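Local coordinates for uridine phosphorylase (Phytophthora capsici LT1534, PDB 6KD3), which catalyses the reversible phosphorolysis of uridine to uracil and ribose 1-phosphate, at the interface of chains A and B. Residues are numbered along the deposited sequence; one frame, centred on the assembly and turned at random. Chains: chain A/B, Uridine phosphorylase.

Contact 1: the interface of chains A and B. Residues chain A 111-115, 211, 249; chain B 111-114, 211.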
# COMPACT_ATOMS: atom_id res chain seq x y z
N ILE A 111 2.77 1.60 0.10
CA ILE A 111 2.07 2.80 -0.39
C ILE A 111 0.75 2.94 0.34
O ILE A 111 -0.10 2.04 0.29
CB ILE A 111 1.82 2.71 -1.89
CG1 ILE A 111 1.11 3.95 -2.38
N GLY A 112 0.57 4.07 1.02
CA GLY A 112 -0.73 4.44 1.53
C GLY A 112 -1.07 3.73 2.83
O GLY A 112 -0.38 2.81 3.28
N MET A 113 -2.20 4.17 3.42
CA MET A 113 -2.61 3.76 4.76
C MET A 113 -2.59 2.24 5.01
O MET A 113 -1.81 1.79 5.88
CB MET A 113 -3.99 4.33 5.07
CG MET A 113 -3.99 5.85 5.15
N PRO A 114 -3.40 1.41 4.33
CA PRO A 114 -3.44 -0.01 4.72
C PRO A 114 -2.08 -0.67 4.65
O PRO A 114 -1.74 -1.46 5.54
CB PRO A 114 -4.42 -0.61 3.72
CG PRO A 114 -5.19 0.49 3.23
CD PRO A 114 -4.25 1.64 3.16
N SER A 115 -1.29 -0.37 3.63
CA SER A 115 0.07 -0.88 3.60
C SER A 115 0.80 -0.51 4.88
O SER A 115 1.39 -1.35 5.55
CB SER A 115 0.82 -0.35 2.37
OG SER A 115 2.13 -0.86 2.31
N ASN A 211 -5.98 9.17 0.47
CA ASN A 211 -6.01 7.80 -0.03
C ASN A 211 -6.03 7.71 -1.56
O ASN A 211 -5.89 6.61 -2.09
CB ASN A 211 -7.22 7.05 0.55
CG ASN A 211 -6.90 6.40 1.90
N MET A 249 0.22 10.41 1.77
CA MET A 249 -0.80 9.37 1.83
C MET A 249 -0.77 8.49 3.09
O MET A 249 -1.79 7.85 3.39
CB MET A 249 -0.71 8.44 0.63
CG MET A 249 -0.35 9.10 -0.71
SD MET A 249 -0.93 7.97 -1.99
CE MET A 249 -0.58 6.35 -1.31
N ILE B 111 0.03 -3.22 -1.24
CA ILE B 111 -1.03 -3.39 -0.26
C ILE B 111 -1.99 -2.21 -0.24
O ILE B 111 -1.70 -1.11 -0.71
CB ILE B 111 -0.46 -3.64 1.16
CG1 ILE B 111 -1.17 -4.82 1.82
N GLY B 112 -3.15 -2.46 0.34
CA GLY B 112 -4.17 -1.44 0.48
C GLY B 112 -4.80 -1.06 -0.83
O GLY B 112 -4.31 -1.37 -1.92
N MET B 113 -5.94 -0.36 -0.71
CA MET B 113 -6.55 0.35 -1.83
C MET B 113 -5.69 1.53 -2.29
O MET B 113 -5.59 1.76 -3.51
CB MET B 113 -7.95 0.85 -1.46
CG MET B 113 -8.80 -0.20 -0.73
N PRO B 114 -5.04 2.30 -1.39
CA PRO B 114 -4.19 3.41 -1.85
C PRO B 114 -3.13 3.02 -2.86
O PRO B 114 -2.95 3.73 -3.85
CB PRO B 114 -3.54 3.91 -0.56
CG PRO B 114 -4.53 3.67 0.43
CD PRO B 114 -5.27 2.41 0.06
N ASN B 211 -9.83 -1.18 4.86
CA ASN B 211 -8.63 -0.36 4.81
C ASN B 211 -7.64 -0.67 5.94
O ASN B 211 -6.52 -0.15 5.90
CB ASN B 211 -9.01 1.10 4.81
CG ASN B 211 -9.55 1.55 3.48

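Contact 2: the interface of chains A and B. Residues chain A 212, 215-216, 224, 226-227; chain B 121, 170-172, 178.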
# COMPACT_ATOMS: atom_id res chain seq x y z
N ASP A 212 -6.20 8.82 -2.27
CA ASP A 212 -6.17 8.78 -3.73
C ASP A 212 -5.20 9.84 -4.26
O ASP A 212 -5.50 11.04 -4.22
CB ASP A 212 -7.56 8.96 -4.31
CG ASP A 212 -7.65 8.37 -5.69
OD1 ASP A 212 -6.57 8.05 -6.23
OD2 ASP A 212 -8.79 8.20 -6.21
N GLU A 215 -7.25 11.98 -7.60
CA GLU A 215 -8.39 12.85 -7.40
C GLU A 215 -8.36 13.48 -6.02
O GLU A 215 -8.73 14.64 -5.87
CB GLU A 215 -9.69 12.08 -7.59
CG GLU A 215 -9.87 11.41 -8.91
CD GLU A 215 -11.13 10.67 -8.89
OE1 GLU A 215 -11.10 9.43 -8.78
OE2 GLU A 215 -12.17 11.36 -8.91
N GLY A 216 -7.95 12.70 -5.01
CA GLY A 216 -7.94 13.22 -3.65
C GLY A 216 -7.10 14.48 -3.57
O GLY A 216 -7.58 15.55 -3.18
N ILE A 224 -10.42 9.88 -13.82
CA ILE A 224 -11.81 10.12 -13.43
C ILE A 224 -11.89 11.50 -12.79
O ILE A 224 -11.76 11.63 -11.57
CB ILE A 224 -12.35 9.05 -12.46
CG1 ILE A 224 -11.69 7.67 -12.67
N GLU A 226 -13.84 15.06 -12.16
CA GLU A 226 -15.13 15.74 -12.10
C GLU A 226 -15.01 17.09 -11.41
O GLU A 226 -15.85 17.49 -10.59
CB GLU A 226 -16.21 14.88 -11.44
CG GLU A 226 -15.94 14.42 -10.01
N TYR A 227 -13.95 17.82 -11.77
CA TYR A 227 -13.66 19.16 -11.29
C TYR A 227 -12.54 19.69 -12.17
O TYR A 227 -11.95 18.94 -12.95
CB TYR A 227 -13.25 19.14 -9.81
CG TYR A 227 -12.11 18.19 -9.56
CD1 TYR A 227 -10.81 18.51 -9.98
CD2 TYR A 227 -12.30 16.95 -8.93
CE1 TYR A 227 -9.76 17.65 -9.78
CE2 TYR A 227 -11.23 16.09 -8.71
CZ TYR A 227 -9.96 16.46 -9.14
OH TYR A 227 -8.88 15.64 -8.96
N HIS B 121 -4.50 3.79 -12.08
CA HIS B 121 -4.78 5.07 -12.73
C HIS B 121 -3.78 5.36 -13.84
O HIS B 121 -4.17 5.72 -14.96
CB HIS B 121 -4.81 6.19 -11.71
CG HIS B 121 -6.16 6.37 -11.09
ND1 HIS B 121 -6.57 5.63 -10.00
CD2 HIS B 121 -7.20 7.15 -11.44
CE1 HIS B 121 -7.81 5.97 -9.69
NE2 HIS B 121 -8.22 6.89 -10.55
N VAL B 170 -15.30 7.35 -2.53
CA VAL B 170 -14.07 7.98 -3.00
C VAL B 170 -14.03 9.41 -2.48
O VAL B 170 -15.05 10.10 -2.46
CB VAL B 170 -13.97 7.99 -4.54
CG1 VAL B 170 -12.54 8.26 -4.98
N ALA B 171 -12.84 9.85 -2.05
CA ALA B 171 -12.64 11.23 -1.64
C ALA B 171 -12.38 12.08 -2.88
O ALA B 171 -11.48 11.76 -3.65
CB ALA B 171 -11.47 11.36 -0.67
N VAL B 172 -13.16 13.09 -3.20
CA VAL B 172 -12.85 13.83 -4.42
C VAL B 172 -12.96 15.28 -4.04
O VAL B 172 -13.88 15.98 -4.45
CB VAL B 172 -13.83 13.52 -5.53
CG1 VAL B 172 -13.60 14.47 -6.65
CG2 VAL B 172 -13.60 12.12 -6.00
N ARG B 178 -18.69 5.65 -5.99
CA ARG B 178 -18.57 4.67 -7.05
C ARG B 178 -19.01 3.29 -6.55
O ARG B 178 -18.97 2.99 -5.36
CB ARG B 178 -17.14 4.63 -7.57
CG ARG B 178 -16.75 5.94 -8.29
CD ARG B 178 -15.29 6.01 -8.82
NE ARG B 178 -15.08 7.35 -9.38
CZ ARG B 178 -14.23 8.28 -8.92
NH1 ARG B 178 -13.42 8.03 -7.90
NH2 ARG B 178 -14.19 9.47 -9.50

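Contact 1: the interface of chains A and B
A:Pro114 and B:Pro114 meet ring against ring at the junction of the two subunits, a worked example of how a two-fold axis brings like to like. The pyrrolidine rings reach toward each other tip to tip, and their CD atoms lie 3.4 Å apart. B:Pro114 can be followed outward from its backbone. Its CB rests on the backbone of A:Gly112, 3.5 Å from that residue's CA. From another direction the same carbon meets A:Met249, whose terminal methyl CE stands 3.9 Å from CB. The methionine chain is bent at its third torsion (chi3 -38°), a turn that brings the methyl round to the proline. One atom further on, CG touches CD of A:Pro114 and is also 3.9 Å from CG of A:Asn211, the amide carbon of a side chain that is not modelled to its end. CD closes the ring against its twin.

The reciprocal half is similar without being identical. CB of A:Pro114 packs on CA of B:Gly112 at 3.4 Å, while the ring also borders the backbone of B:Asn211. Beside the prolines, CA of A:Ser115 lies 3.7 Å from CB of B:Ile111. The serine OG is anti to its backbone N (chi1 -179°) and stands 4.0 Å from that same CB.

No polar pair bridges this patch, so the contact is made by van der Waals packing. The compact proline rings and the glycines without side chains probably let the two backbones come near each other.

In the fold, A:Gly112 to A:Ser115 form the first turn of helix 112-130, and the B copy begins its own helix at the same glycine. Two helix N-termini therefore converge on the subunit boundary, flanked by the loop residues A:Asn211 and B:Asn211. A:Met249 follows strand 244-248; in this phosphorylase family the equivalent methionine lines the ribose pocket, which places the patch close to an active site.

Contact 2: the interface of chains A and B
A:Glu215 and A:Gly216 have helix-like backbone torsions, although they lie in a loop, and face B:Val170 and B:Ala171, whose backbone is extended, before the chain turns at B:Val172; O of B:Ala171 lies 3.8 Å from CA of A:Gly216. The polar link is a salt bridge. A:Glu215 runs straight past CG (chi2 177°), carrying its carboxylate tip to tip against the guanidinium of B:Arg178, itself extended as far as NE. NH2 of B:Arg178 donates to OE2 of A:Glu215 at 2.8 Å, nearly straight at 166° and on the syn side of the carboxylate. The acceptor lies close to the guanidinium plane, at its edge. The two planes are turned 49° apart, which may be why the pairing is lopsided: NH1 of B:Arg178 to OE1 of A:Glu215 is a weak bond at 2.9 Å.

Apolar groups border this bridge. CG2 of B:Val172 lies 3.3 Å from OE2 of A:Glu215, while its other methyl, CG1, meets the ring edge of A:Tyr227 in plane, 3.5 Å from CE2. A:Ile224 places CB 3.5 Å from NH2 of B:Arg178. B:His121 approaches with NE2 4.2 Å from OE1 of A:Glu215, without a bond; a positive charge there, if present, could support the carboxylate.

In the fold, chain A contributes loops beyond strand 206-209, whereas chain B supplies the 170-172 loop, the short strand 177-178 and helix 112-129.

Contacts 1 and 2 lie about 15 Å apart between their C-alpha centres and belong to one two-fold symmetric interface. Two elements tie them together: the chain B helix 112-129 starts at contact 1 and carries a histidine into contact 2, and the chain A loop passes from A:Asn211 in the first directly to A:Asp212 in the second. Contact 1 is apolar and near the axis, while contact 2 adds a charged pair farther out and recurs with the chains exchanged. Uridine phosphorylases of this family commonly build active sites at such dimer interfaces, so the pairing is plausibly biological.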